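PDB 1UN8: dihydroxyacetone kinase from Citrobacter freundii, which catalyses the ATP-dependent phosphorylation of dihydroxyacetone, giving dihydroxyacetone phosphate in the fermentation of glycerol. Local coordinates for residues 179-184 and 310-315; 196-201 and 296-301; 348-353 and 417-422; 459-464 and 480-485. One frame throughout, in Å; residues are numbered along the deposited sequence.

The four contacts fall into two groups on opposite sides of the chain's centre. Contacts 1 and 2 lie in the N-terminal DhaK region, their centres about 32 Å apart, and both involve loops flanking strand 301-309. Contact 2 is nested in the loop that contact 1 closes and lies near the dihydroxyacetone site. Contacts 3 and 4 follow in series, about 21 Å apart centre to centre, and involve the C-terminal helical barrel that binds ATP and a phospholipid. In contact 3 the linker 348-353 rests on helix 413-427; contact 4 joins two successive barrel helices. Contacts 2 and 4 are about 54 Å apart between centres, so the two domains of one chain are well separated.

Contact 1 of 4, residues 179-184 and 310-315; sequences AQYAAS and LEESIE
A182 and I314 bring the two backbones closest, with their CA atoms 6.7 Å apart. In this part of the DhaK domain the last turns of helix 172-184 meet a type II' beta turn, E311 to I314, which joins strand 301-309 to helix 314-319. E312 follows E311 in that turn and has a positive phi of 55°. The turn is closed by I314 N, which donates to E311 O.

Y181 reaches across to the turn. Its CG is anti to the backbone N (chi1 -173°), and the phenol end comes to rest against the two glutamates. Y181 OH lies 3.5 Å from E311 CB. The chain of E312 crosses the tyrosine at about a right angle, and its carboxylate plane stands 84° from that of the ring. These are contacts with the aliphatic parts of both glutamates; no hydrogen bond crosses between the segments. E311 starts toward the helix, but its chain bends at chi2 and the carboxylate leads away.

Deeper in, I314 packs its CD1 against A182. Helix 155-167 backs this apolar part, with I161 touching both A182 and I314. The contact thus runs from a buried alanine-isoleucine pair to a more open tyrosine-glutamate side. The closest approach on the buried side is I314 CD1, 3.6 Å from A182 CB; on the open side it is Y181 OH, 3.2 Å from E312 CG.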
loop_
_atom_site.group_PDB
_atom_site.type_symbol
_atom_site.label_atom_id
_atom_site.label_comp_id
_atom_site.label_asym_id
_atom_site.label_seq_id
_atom_site.Cartn_x
_atom_site.Cartn_y
_atom_site.Cartn_z
ATOM N N ALA A 179 11.252 1.611 -27.510
ATOM C CA ALA A 179 10.605 2.309 -26.413
ATOM C C ALA A 179 9.319 2.957 -26.914
ATOM O O ALA A 179 8.272 2.894 -26.257
ATOM C CB ALA A 179 11.535 3.365 -25.855
ATOM N N GLN A 180 9.400 3.589 -28.078
ATOM C CA GLN A 180 8.235 4.236 -28.652
ATOM C C GLN A 180 7.209 3.166 -29.024
ATOM O O GLN A 180 6.008 3.342 -28.832
ATOM C CB GLN A 180 8.647 5.051 -29.883
ATOM C CG GLN A 180 7.473 5.597 -30.710
ATOM C CD GLN A 180 6.615 6.634 -29.969
ATOM O OE1 GLN A 180 7.033 7.777 -29.763
ATOM N NE2 GLN A 180 5.410 6.231 -29.575
ATOM N N TYR A 181 7.690 2.045 -29.543
ATOM C CA TYR A 181 6.808 0.953 -29.940
ATOM C C TYR A 181 6.030 0.454 -28.722
ATOM O O TYR A 181 4.832 0.177 -28.809
ATOM C CB TYR A 181 7.623 -0.192 -30.557
ATOM C CG TYR A 181 6.777 -1.305 -31.142
ATOM C CD1 TYR A 181 5.886 -1.059 -32.190
ATOM C CD2 TYR A 181 6.863 -2.606 -30.648
ATOM C CE1 TYR A 181 5.098 -2.081 -32.733
ATOM C CE2 TYR A 181 6.083 -3.636 -31.180
ATOM C CZ TYR A 181 5.206 -3.368 -32.221
ATOM O OH TYR A 181 4.454 -4.396 -32.754
ATOM N N ALA A 182 6.709 0.333 -27.588
ATOM C CA ALA A 182 6.046 -0.120 -26.371
ATOM C C ALA A 182 4.994 0.913 -25.961
ATOM O O ALA A 182 3.840 0.577 -25.704
ATOM C CB ALA A 182 7.064 -0.310 -25.250
ATOM N N ALA A 183 5.404 2.172 -25.909
ATOM C CA ALA A 183 4.494 3.239 -25.541
ATOM C C ALA A 183 3.208 3.130 -26.359
ATOM O O ALA A 183 2.116 3.028 -25.803
ATOM C CB ALA A 183 5.157 4.597 -25.770
ATOM N N SER A 184 3.346 3.134 -27.680
ATOM C CA SER A 184 2.197 3.054 -28.583
ATOM C C SER A 184 1.280 1.862 -28.328
ATOM O O SER A 184 0.140 1.839 -28.779
ATOM C CB SER A 184 2.677 3.016 -30.034
ATOM O OG SER A 184 3.325 4.226 -30.377
ATOM N N LEU A 310 1.017 -7.616 -26.494
ATOM C CA LEU A 310 2.194 -8.458 -26.609
ATOM C C LEU A 310 2.529 -8.798 -28.061
ATOM O O LEU A 310 2.272 -9.904 -28.533
ATOM C CB LEU A 310 1.990 -9.737 -25.800
ATOM C CG LEU A 310 1.706 -9.523 -24.312
ATOM C CD1 LEU A 310 1.445 -10.863 -23.639
ATOM C CD2 LEU A 310 2.885 -8.814 -23.670
ATOM N N GLU A 311 3.089 -7.831 -28.772
ATOM C CA GLU A 311 3.487 -8.030 -30.155
ATOM C C GLU A 311 5.006 -7.901 -30.210
ATOM O O GLU A 311 5.606 -7.147 -29.439
ATOM C CB GLU A 311 2.861 -6.966 -31.080
ATOM C CG GLU A 311 1.337 -7.031 -31.281
ATOM C CD GLU A 311 0.861 -8.276 -32.028
ATOM O OE1 GLU A 311 1.503 -8.645 -33.034
ATOM O OE2 GLU A 311 -0.163 -8.878 -31.623
ATOM N N GLU A 312 5.622 -8.652 -31.113
ATOM C CA GLU A 312 7.062 -8.593 -31.299
ATOM C C GLU A 312 7.871 -8.852 -30.032
ATOM O O GLU A 312 7.614 -9.790 -29.274
ATOM C CB GLU A 312 7.449 -7.220 -31.868
ATOM C CG GLU A 312 6.616 -6.752 -33.073
ATOM C CD GLU A 312 6.845 -7.586 -34.333
ATOM O OE1 GLU A 312 8.012 -7.693 -34.782
ATOM O OE2 GLU A 312 5.855 -8.130 -34.879
ATOM N N SER A 313 8.848 -7.982 -29.814
ATOM C CA SER A 313 9.757 -8.072 -28.687
ATOM C C SER A 313 9.180 -7.688 -27.325
ATOM O O SER A 313 9.812 -7.931 -26.298
ATOM C CB SER A 313 10.983 -7.204 -28.973
ATOM O OG SER A 313 11.646 -7.628 -30.149
ATOM N N ILE A 314 7.996 -7.086 -27.303
ATOM C CA ILE A 314 7.401 -6.657 -26.043
ATOM C C ILE A 314 7.431 -7.739 -24.962
ATOM O O ILE A 314 8.066 -7.563 -23.924
ATOM C CB ILE A 314 5.921 -6.163 -26.240
ATOM C CG1 ILE A 314 5.900 -4.842 -27.014
ATOM C CG2 ILE A 314 5.239 -5.976 -24.890
ATOM C CD1 ILE A 314 6.600 -3.709 -26.312
ATOM N N GLU A 315 6.752 -8.856 -25.208
ATOM C CA GLU A 315 6.685 -9.928 -24.218
ATOM C C GLU A 315 8.048 -10.435 -23.758
ATOM O O GLU A 315 8.258 -10.674 -22.571
ATOM C CB GLU A 315 5.859 -11.094 -24.758
ATOM C CG GLU A 315 5.531 -12.121 -23.697
ATOM C CD GLU A 315 4.808 -13.323 -24.256
ATOM O OE1 GLU A 315 4.220 -14.102 -23.474
ATOM O OE2 GLU A 315 4.838 -13.496 -25.485
#

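Contact 2 of 4, residues 196-201 and 296-301; sequences CHLPQE and TALDMK
H197 grips the carboxylate of D299 with two hydrogen bonds. H197 N donates to D299 OD1 at 2.7 Å, nearly straight at 170°. H197 ND1 donates to D299 OD2 at 2.5 Å, with the oxygen in the ring plane. Each oxygen uses its syn lone pair, and the ring and carboxylate planes are 58° apart. The two bonds together fix the rotation of the carboxylate, and the ND1 bond helps set that of the ring.

Beside it, C196 CB lies 3.1 Å from the carbonyl A297 O. An apolar patch forms where C196 CB packs 3.7 Å from L298 CB. L298 CD1 continues it, 4.0 Å from L198 CD2.

In the next shell, a type II' turn from A297 to M300 sets D299 in place, closed by M300 N donating to A297 O. D299 OD2 also forms a salt bridge with K301 of the second subunit, so the carboxylate serves the dimer interface too. L298 is tied by a backbone hydrogen bond to G60, a substrate-binding residue, which sets the turn beside the dihydroxyacetone site.

Residues 196-201 follow strand 186-192, and residues 296-301 lead into strand 301-309. These two strands are antiparallel neighbours in the sheet, so the contact joins loops at one end of the pair.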
loop_
_atom_site.group_PDB
_atom_site.type_symbol
_atom_site.label_atom_id
_atom_site.label_comp_id
_atom_site.label_asym_id
_atom_site.label_seq_id
_atom_site.Cartn_x
_atom_site.Cartn_y
_atom_site.Cartn_z
ATOM N N CYS A 196 -5.412 12.394 -2.829
ATOM C CA CYS A 196 -4.403 12.088 -1.816
ATOM C C CYS A 196 -4.188 13.181 -0.781
ATOM O O CYS A 196 -4.559 14.337 -0.987
ATOM C CB CYS A 196 -3.059 11.816 -2.505
ATOM S SG CYS A 196 -2.516 13.228 -3.501
ATOM N N HIS A 197 -3.572 12.800 0.332
ATOM C CA HIS A 197 -3.248 13.752 1.382
ATOM C C HIS A 197 -1.899 14.364 1.027
ATOM O O HIS A 197 -0.934 13.654 0.771
ATOM C CB HIS A 197 -3.148 13.058 2.741
ATOM C CG HIS A 197 -4.463 12.583 3.270
ATOM N ND1 HIS A 197 -4.785 11.247 3.374
ATOM C CD2 HIS A 197 -5.553 13.268 3.694
ATOM C CE1 HIS A 197 -6.018 11.128 3.837
ATOM N NE2 HIS A 197 -6.504 12.340 4.039
ATOM N N LEU A 198 -1.833 15.685 1.012
ATOM C CA LEU A 198 -0.599 16.376 0.686
ATOM C C LEU A 198 0.188 16.717 1.939
ATOM O O LEU A 198 -0.394 16.922 2.997
ATOM C CB LEU A 198 -0.921 17.648 -0.085
ATOM C CG LEU A 198 -1.605 17.419 -1.435
ATOM C CD1 LEU A 198 -2.030 18.763 -2.018
ATOM C CD2 LEU A 198 -0.650 16.686 -2.393
ATOM N N PRO A 199 1.524 16.774 1.840
ATOM C CA PRO A 199 2.359 17.098 3.001
ATOM C C PRO A 199 2.314 18.588 3.345
ATOM O O PRO A 199 3.355 19.242 3.472
ATOM C CB PRO A 199 3.745 16.638 2.561
ATOM C CG PRO A 199 3.729 16.933 1.110
ATOM C CD PRO A 199 2.359 16.435 0.674
ATOM N N GLN A 200 1.104 19.116 3.507
ATOM C CA GLN A 200 0.929 20.526 3.823
ATOM C C GLN A 200 -0.494 20.834 4.257
ATOM O O GLN A 200 -1.417 20.034 4.069
ATOM C CB GLN A 200 1.239 21.364 2.596
ATOM C CG GLN A 200 0.195 21.177 1.521
ATOM C CD GLN A 200 0.740 21.395 0.129
ATOM O OE1 GLN A 200 1.802 20.864 -0.225
ATOM N NE2 GLN A 200 0.010 22.164 -0.684
ATOM N N GLU A 201 -0.662 22.018 4.821
ATOM C CA GLU A 201 -1.961 22.492 5.277
ATOM C C GLU A 201 -2.741 22.858 4.010
ATOM O O GLU A 201 -2.194 23.494 3.112
ATOM C CB GLU A 201 -1.742 23.725 6.148
ATOM C CG GLU A 201 -2.895 24.144 7.012
ATOM C CD GLU A 201 -2.494 25.270 7.946
ATOM O OE1 GLU A 201 -1.481 25.102 8.666
ATOM O OE2 GLU A 201 -3.180 26.316 7.963
ATOM N N THR A 296 2.433 5.470 -7.850
ATOM C CA THR A 296 1.415 6.016 -6.969
ATOM C C THR A 296 1.149 7.492 -7.060
ATOM O O THR A 296 1.775 8.207 -7.829
ATOM C CB THR A 296 1.747 5.725 -5.501
ATOM O OG1 THR A 296 2.958 6.405 -5.152
ATOM C CG2 THR A 296 1.901 4.224 -5.270
ATOM N N ALA A 297 0.191 7.927 -6.246
ATOM C CA ALA A 297 -0.232 9.324 -6.126
ATOM C C ALA A 297 -0.350 9.480 -4.611
ATOM O O ALA A 297 -1.438 9.674 -4.059
ATOM C CB ALA A 297 -1.592 9.527 -6.801
ATOM N N LEU A 298 0.794 9.365 -3.950
ATOM C CA LEU A 298 0.855 9.418 -2.504
ATOM C C LEU A 298 -0.123 8.362 -1.977
ATOM O O LEU A 298 -0.038 7.203 -2.387
ATOM C CB LEU A 298 0.511 10.823 -2.010
ATOM C CG LEU A 298 1.614 11.825 -2.377
ATOM C CD1 LEU A 298 1.236 13.238 -1.980
ATOM C CD2 LEU A 298 2.888 11.409 -1.681
ATOM N N ASP A 299 -1.058 8.740 -1.106
ATOM C CA ASP A 299 -1.998 7.760 -0.570
ATOM C C ASP A 299 -3.370 7.729 -1.253
ATOM O O ASP A 299 -4.353 7.254 -0.675
ATOM C CB ASP A 299 -2.168 7.979 0.932
ATOM C CG ASP A 299 -2.846 9.292 1.263
ATOM O OD1 ASP A 299 -2.975 10.149 0.369
ATOM O OD2 ASP A 299 -3.242 9.470 2.429
ATOM N N MET A 300 -3.428 8.213 -2.489
ATOM C CA MET A 300 -4.673 8.234 -3.249
ATOM C C MET A 300 -5.402 6.892 -3.217
ATOM O O MET A 300 -4.839 5.867 -3.598
ATOM C CB MET A 300 -4.384 8.614 -4.702
ATOM C CG MET A 300 -5.617 8.758 -5.578
ATOM S SD MET A 300 -5.250 9.763 -7.032
ATOM C CE MET A 300 -5.511 8.554 -8.280
ATOM N N LYS A 301 -6.658 6.896 -2.783
ATOM C CA LYS A 301 -7.395 5.651 -2.745
ATOM C C LYS A 301 -8.040 5.325 -4.084
ATOM O O LYS A 301 -9.246 5.483 -4.264
ATOM C CB LYS A 301 -8.451 5.665 -1.640
ATOM C CG LYS A 301 -9.201 4.340 -1.537
ATOM C CD LYS A 301 -9.720 4.028 -0.141
ATOM C CE LYS A 301 -10.168 2.560 -0.090
ATOM N NZ LYS A 301 -10.599 2.085 1.260
#

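Contact 3 of 4, residues 348-353 and 417-422; sequences VEFQPS and FALIGE
V348 and E422 make the tight part of this contact. V348 N donates to E422 OE2 at 2.6 Å with an angle of 165°. The donor comes from the syn side of the oxygen, 23° out of the carboxylate plane. The glutamate chain leaves the helix with CG anti to the backbone N. The methyl V348 CG1 lies against the same group, 3.2 Å from E422 CD.

The apolar packing of L419 on F350 continues the close part. L419 CD2 sits over the centre of one face of the F350 ring, 3.9 Å from the centroid and 9° off the normal, a CH-pi contact. The other methyl, L419 CD1, bridges F350 CE2 and V348 CG1.

The packing is looser at A418, whose CB is 4.2 Å from V348 CG2. R127 of the second subunit packs on both residues there. Toward solvent, E349 points away from the helix, and both it and Q351 are exposed.

The linker thus lies on the outer side of helix 413-427 before entering helix 356-371. From helix 413-427, F417 and I420 touch the bound phospholipid and helix 430-448.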
loop_
_atom_site.group_PDB
_atom_site.type_symbol
_atom_site.label_atom_id
_atom_site.label_comp_id
_atom_site.label_asym_id
_atom_site.label_seq_id
_atom_site.Cartn_x
_atom_site.Cartn_y
_atom_site.Cartn_z
ATOM N N VAL A 348 -20.403 -36.444 17.640
ATOM C CA VAL A 348 -20.120 -37.473 18.632
ATOM C C VAL A 348 -21.200 -38.553 18.628
ATOM O O VAL A 348 -22.400 -38.261 18.597
ATOM C CB VAL A 348 -19.999 -36.862 20.061
ATOM C CG1 VAL A 348 -21.174 -35.942 20.341
ATOM C CG2 VAL A 348 -19.948 -37.968 21.105
ATOM N N GLU A 349 -20.753 -39.802 18.649
ATOM C CA GLU A 349 -21.650 -40.947 18.650
ATOM C C GLU A 349 -21.946 -41.410 20.066
ATOM O O GLU A 349 -21.105 -41.289 20.958
ATOM C CB GLU A 349 -21.036 -42.096 17.863
ATOM C CG GLU A 349 -21.187 -41.978 16.366
ATOM C CD GLU A 349 -20.078 -42.705 15.631
ATOM O OE1 GLU A 349 -19.728 -43.836 16.045
ATOM O OE2 GLU A 349 -19.562 -42.148 14.638
ATOM N N PHE A 350 -23.140 -41.961 20.261
ATOM C CA PHE A 350 -23.550 -42.419 21.576
ATOM C C PHE A 350 -24.825 -43.237 21.492
ATOM O O PHE A 350 -25.521 -43.232 20.476
ATOM C CB PHE A 350 -23.801 -41.213 22.480
ATOM C CG PHE A 350 -24.981 -40.383 22.059
ATOM C CD1 PHE A 350 -26.230 -40.573 22.641
ATOM C CD2 PHE A 350 -24.847 -39.421 21.060
ATOM C CE1 PHE A 350 -27.333 -39.819 22.238
ATOM C CE2 PHE A 350 -25.943 -38.660 20.646
ATOM C CZ PHE A 350 -27.189 -38.859 21.237
ATOM N N GLN A 351 -25.138 -43.923 22.583
ATOM C CA GLN A 351 -26.341 -44.729 22.649
ATOM C C GLN A 351 -27.018 -44.450 23.982
ATOM O O GLN A 351 -26.405 -44.594 25.041
ATOM C CB GLN A 351 -25.985 -46.209 22.537
ATOM C CG GLN A 351 -27.070 -47.044 21.877
ATOM C CD GLN A 351 -27.377 -46.573 20.461
ATOM O OE1 GLN A 351 -26.494 -46.535 19.602
ATOM N NE2 GLN A 351 -28.633 -46.205 20.214
ATOM N N PRO A 352 -28.292 -44.031 23.948
ATOM C CA PRO A 352 -29.007 -43.742 25.193
ATOM C C PRO A 352 -28.873 -44.885 26.199
ATOM O O PRO A 352 -28.985 -46.057 25.840
ATOM C CB PRO A 352 -30.448 -43.533 24.724
ATOM C CG PRO A 352 -30.258 -42.899 23.384
ATOM C CD PRO A 352 -29.143 -43.748 22.777
ATOM N N SER A 353 -28.611 -44.529 27.451
ATOM C CA SER A 353 -28.461 -45.494 28.534
ATOM C C SER A 353 -28.939 -44.864 29.838
ATOM O O SER A 353 -28.868 -43.647 30.012
ATOM C CB SER A 353 -27.013 -45.981 28.622
ATOM O OG SER A 353 -26.134 -44.914 28.934
ATOM N N PHE A 417 -20.372 -36.258 28.695
ATOM C CA PHE A 417 -19.737 -34.946 28.690
ATOM C C PHE A 417 -19.477 -34.519 27.252
ATOM O O PHE A 417 -19.811 -33.400 26.850
ATOM C CB PHE A 417 -18.419 -34.968 29.485
ATOM C CG PHE A 417 -18.602 -34.882 30.986
ATOM C CD1 PHE A 417 -17.505 -34.690 31.821
ATOM C CD2 PHE A 417 -19.867 -34.989 31.563
ATOM C CE1 PHE A 417 -17.663 -34.607 33.200
ATOM C CE2 PHE A 417 -20.033 -34.906 32.940
ATOM C CZ PHE A 417 -18.928 -34.714 33.760
ATOM N N ALA A 418 -18.891 -35.424 26.476
ATOM C CA ALA A 418 -18.593 -35.149 25.077
ATOM C C ALA A 418 -19.863 -34.714 24.342
ATOM O O ALA A 418 -19.816 -33.856 23.465
ATOM C CB ALA A 418 -18.001 -36.390 24.417
ATOM N N LEU A 419 -20.997 -35.303 24.704
ATOM C CA LEU A 419 -22.253 -34.952 24.054
ATOM C C LEU A 419 -22.723 -33.555 24.449
ATOM O O LEU A 419 -23.200 -32.791 23.607
ATOM C CB LEU A 419 -23.334 -35.973 24.396
ATOM C CG LEU A 419 -24.687 -35.607 23.784
ATOM C CD1 LEU A 419 -24.556 -35.531 22.265
ATOM C CD2 LEU A 419 -25.728 -36.635 24.196
ATOM N N ILE A 420 -22.600 -33.236 25.734
ATOM C CA ILE A 420 -22.989 -31.920 26.231
ATOM C C ILE A 420 -22.065 -30.898 25.576
ATOM O O ILE A 420 -22.519 -29.867 25.069
ATOM C CB ILE A 420 -22.842 -31.834 27.776
ATOM C CG1 ILE A 420 -23.855 -32.766 28.444
ATOM C CG2 ILE A 420 -23.050 -30.401 28.262
ATOM C CD1 ILE A 420 -23.637 -32.932 29.930
ATOM N N GLY A 421 -20.768 -31.201 25.586
ATOM C CA GLY A 421 -19.792 -30.306 25.000
ATOM C C GLY A 421 -20.130 -29.968 23.564
ATOM O O GLY A 421 -19.915 -28.846 23.099
ATOM N N GLU A 422 -20.680 -30.946 22.859
ATOM C CA GLU A 422 -21.044 -30.749 21.472
ATOM C C GLU A 422 -22.319 -29.935 21.319
ATOM O O GLU A 422 -22.424 -29.099 20.432
ATOM C CB GLU A 422 -21.233 -32.102 20.793
ATOM C CG GLU A 422 -21.471 -32.019 19.292
ATOM C CD GLU A 422 -22.015 -33.320 18.717
ATOM O OE1 GLU A 422 -23.214 -33.623 18.932
ATOM O OE2 GLU A 422 -21.235 -34.042 18.054
#

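Contact 4 of 4, residues 459-464 and 480-485; sequences TGLAQM and ALQPAL
Two successive helices of the C-terminal alpha barrel, 453-468 and 478-490, pack here through L461 and the row L481, Q482 and L485. The segments run roughly antiparallel, with 150° between their directions, and their axes come within 10.7 Å. The CA atoms nearest each other are those of L461 and Q482, 7.2 Å apart.

L461 is the knob. Its CG is anti to the backbone N (chi1 179°), and the two methyls part beyond it. L461 CD1 meets L481 CD1 at 3.5 Å, the two leucines sliding past each other in opposite directions. L461 CD2 lies against the backbone of Q482, 3.5 Å from Q482 CA. L485 CD1 approaches from another side, 4.0 Å from L461 CB. I478, one turn before L481 and Q482, also touches L461. The four residues I478, L481, Q482 and L485 surround the leucine, which fits knobs-into-holes packing.

M464 lies one turn along from L461. Its chain bends at chi3 (65°), and M464 CE comes 3.9 Å from L481 CD1. L481 therefore takes a methyl from each of two residues on the facing helix. No hydrogen bond joins the segments; the contact is buried and largely apolar. P483 has no N-H, and the helix is kinked there.

The contact lies close to ATP-binding residues and to the bound phospholipid. M464 is about 4 Å from the ATP-binding M477, side chain to side chain, and the side chain of L481 is about 5 Å from the phospholipid. Such leucine packing between antiparallel neighbours builds the wall of the eight-helix barrel around its lipid pocket.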
loop_
_atom_site.group_PDB
_atom_site.type_symbol
_atom_site.label_atom_id
_atom_site.label_comp_id
_atom_site.label_asym_id
_atom_site.label_seq_id
_atom_site.Cartn_x
_atom_site.Cartn_y
_atom_site.Cartn_z
ATOM N N THR A 459 -9.635 -30.449 34.606
ATOM C CA THR A 459 -8.959 -30.288 33.327
ATOM C C THR A 459 -9.840 -29.369 32.482
ATOM O O THR A 459 -9.337 -28.510 31.752
ATOM C CB THR A 459 -8.771 -31.646 32.609
ATOM O OG1 THR A 459 -7.821 -32.437 33.331
ATOM C CG2 THR A 459 -8.265 -31.443 31.179
ATOM N N GLY A 460 -11.156 -29.548 32.604
ATOM C CA GLY A 460 -12.092 -28.709 31.872
ATOM C C GLY A 460 -11.874 -27.249 32.243
ATOM O O GLY A 460 -11.837 -26.359 31.370
ATOM N N LEU A 461 -11.722 -27.010 33.548
ATOM C CA LEU A 461 -11.485 -25.671 34.078
ATOM C C LEU A 461 -10.173 -25.111 33.537
ATOM O O LEU A 461 -10.109 -23.976 33.077
ATOM C CB LEU A 461 -11.422 -25.723 35.602
ATOM C CG LEU A 461 -11.143 -24.388 36.291
ATOM C CD1 LEU A 461 -12.242 -23.398 35.966
ATOM C CD2 LEU A 461 -11.043 -24.610 37.794
ATOM N N ALA A 462 -9.128 -25.927 33.605
ATOM C CA ALA A 462 -7.803 -25.546 33.127
ATOM C C ALA A 462 -7.828 -25.109 31.655
ATOM O O ALA A 462 -7.169 -24.143 31.271
ATOM C CB ALA A 462 -6.837 -26.726 33.301
ATOM N N GLN A 463 -8.583 -25.835 30.836
ATOM C CA GLN A 463 -8.679 -25.507 29.423
ATOM C C GLN A 463 -9.522 -24.250 29.238
ATOM O O GLN A 463 -9.227 -23.406 28.392
ATOM C CB GLN A 463 -9.278 -26.689 28.652
ATOM C CG GLN A 463 -8.358 -27.897 28.642
ATOM C CD GLN A 463 -6.960 -27.537 28.153
ATOM O OE1 GLN A 463 -6.037 -27.371 28.953
ATOM N NE2 GLN A 463 -6.795 -27.439 26.832
ATOM N N MET A 464 -10.567 -24.119 30.040
ATOM C CA MET A 464 -11.414 -22.950 29.941
ATOM C C MET A 464 -10.562 -21.710 30.243
ATOM O O MET A 464 -10.704 -20.664 29.603
ATOM C CB MET A 464 -12.577 -23.080 30.921
ATOM C CG MET A 464 -13.602 -21.976 30.828
ATOM S SD MET A 464 -15.200 -22.528 31.448
ATOM C CE MET A 464 -14.804 -22.809 33.161
ATOM N N ALA A 480 -15.841 -19.052 41.328
ATOM C CA ALA A 480 -16.592 -19.941 42.193
ATOM C C ALA A 480 -16.264 -21.394 41.837
ATOM O O ALA A 480 -16.198 -22.256 42.714
ATOM C CB ALA A 480 -18.103 -19.677 42.038
ATOM N N LEU A 481 -16.041 -21.654 40.551
ATOM C CA LEU A 481 -15.752 -23.005 40.076
ATOM C C LEU A 481 -14.448 -23.576 40.613
ATOM O O LEU A 481 -14.426 -24.671 41.167
ATOM C CB LEU A 481 -15.710 -23.040 38.546
ATOM C CG LEU A 481 -16.364 -24.217 37.811
ATOM C CD1 LEU A 481 -15.531 -24.531 36.589
ATOM C CD2 LEU A 481 -16.478 -25.436 38.692
ATOM N N GLN A 482 -13.362 -22.837 40.440
ATOM C CA GLN A 482 -12.059 -23.300 40.900
ATOM C C GLN A 482 -12.061 -23.675 42.377
ATOM O O GLN A 482 -11.647 -24.771 42.742
ATOM C CB GLN A 482 -10.995 -22.237 40.641
ATOM C CG GLN A 482 -9.602 -22.717 40.939
ATOM C CD GLN A 482 -8.609 -22.270 39.892
ATOM O OE1 GLN A 482 -8.350 -21.072 39.725
ATOM N NE2 GLN A 482 -8.051 -23.235 39.167
ATOM N N PRO A 483 -12.528 -22.762 43.247
ATOM C CA PRO A 483 -12.563 -23.056 44.680
ATOM C C PRO A 483 -13.274 -24.376 44.926
ATOM O O PRO A 483 -12.784 -25.223 45.677
ATOM C CB PRO A 483 -13.338 -21.869 45.252
ATOM C CG PRO A 483 -12.968 -20.760 44.339
ATOM C CD PRO A 483 -13.054 -21.408 42.983
ATOM N N ALA A 484 -14.421 -24.541 44.268
ATOM C CA ALA A 484 -15.229 -25.746 44.398
ATOM C C ALA A 484 -14.493 -26.981 43.909
ATOM O O ALA A 484 -14.493 -28.012 44.586
ATOM C CB ALA A 484 -16.540 -25.581 43.632
ATOM N N LEU A 485 -13.868 -26.887 42.740
ATOM C CA LEU A 485 -13.155 -28.036 42.196
ATOM C C LEU A 485 -11.935 -28.370 43.034
ATOM O O LEU A 485 -11.518 -29.530 43.111
ATOM C CB LEU A 485 -12.756 -27.793 40.738
ATOM C CG LEU A 485 -13.959 -27.735 39.786
ATOM C CD1 LEU A 485 -13.481 -27.678 38.355
ATOM C CD2 LEU A 485 -14.846 -28.955 39.995
#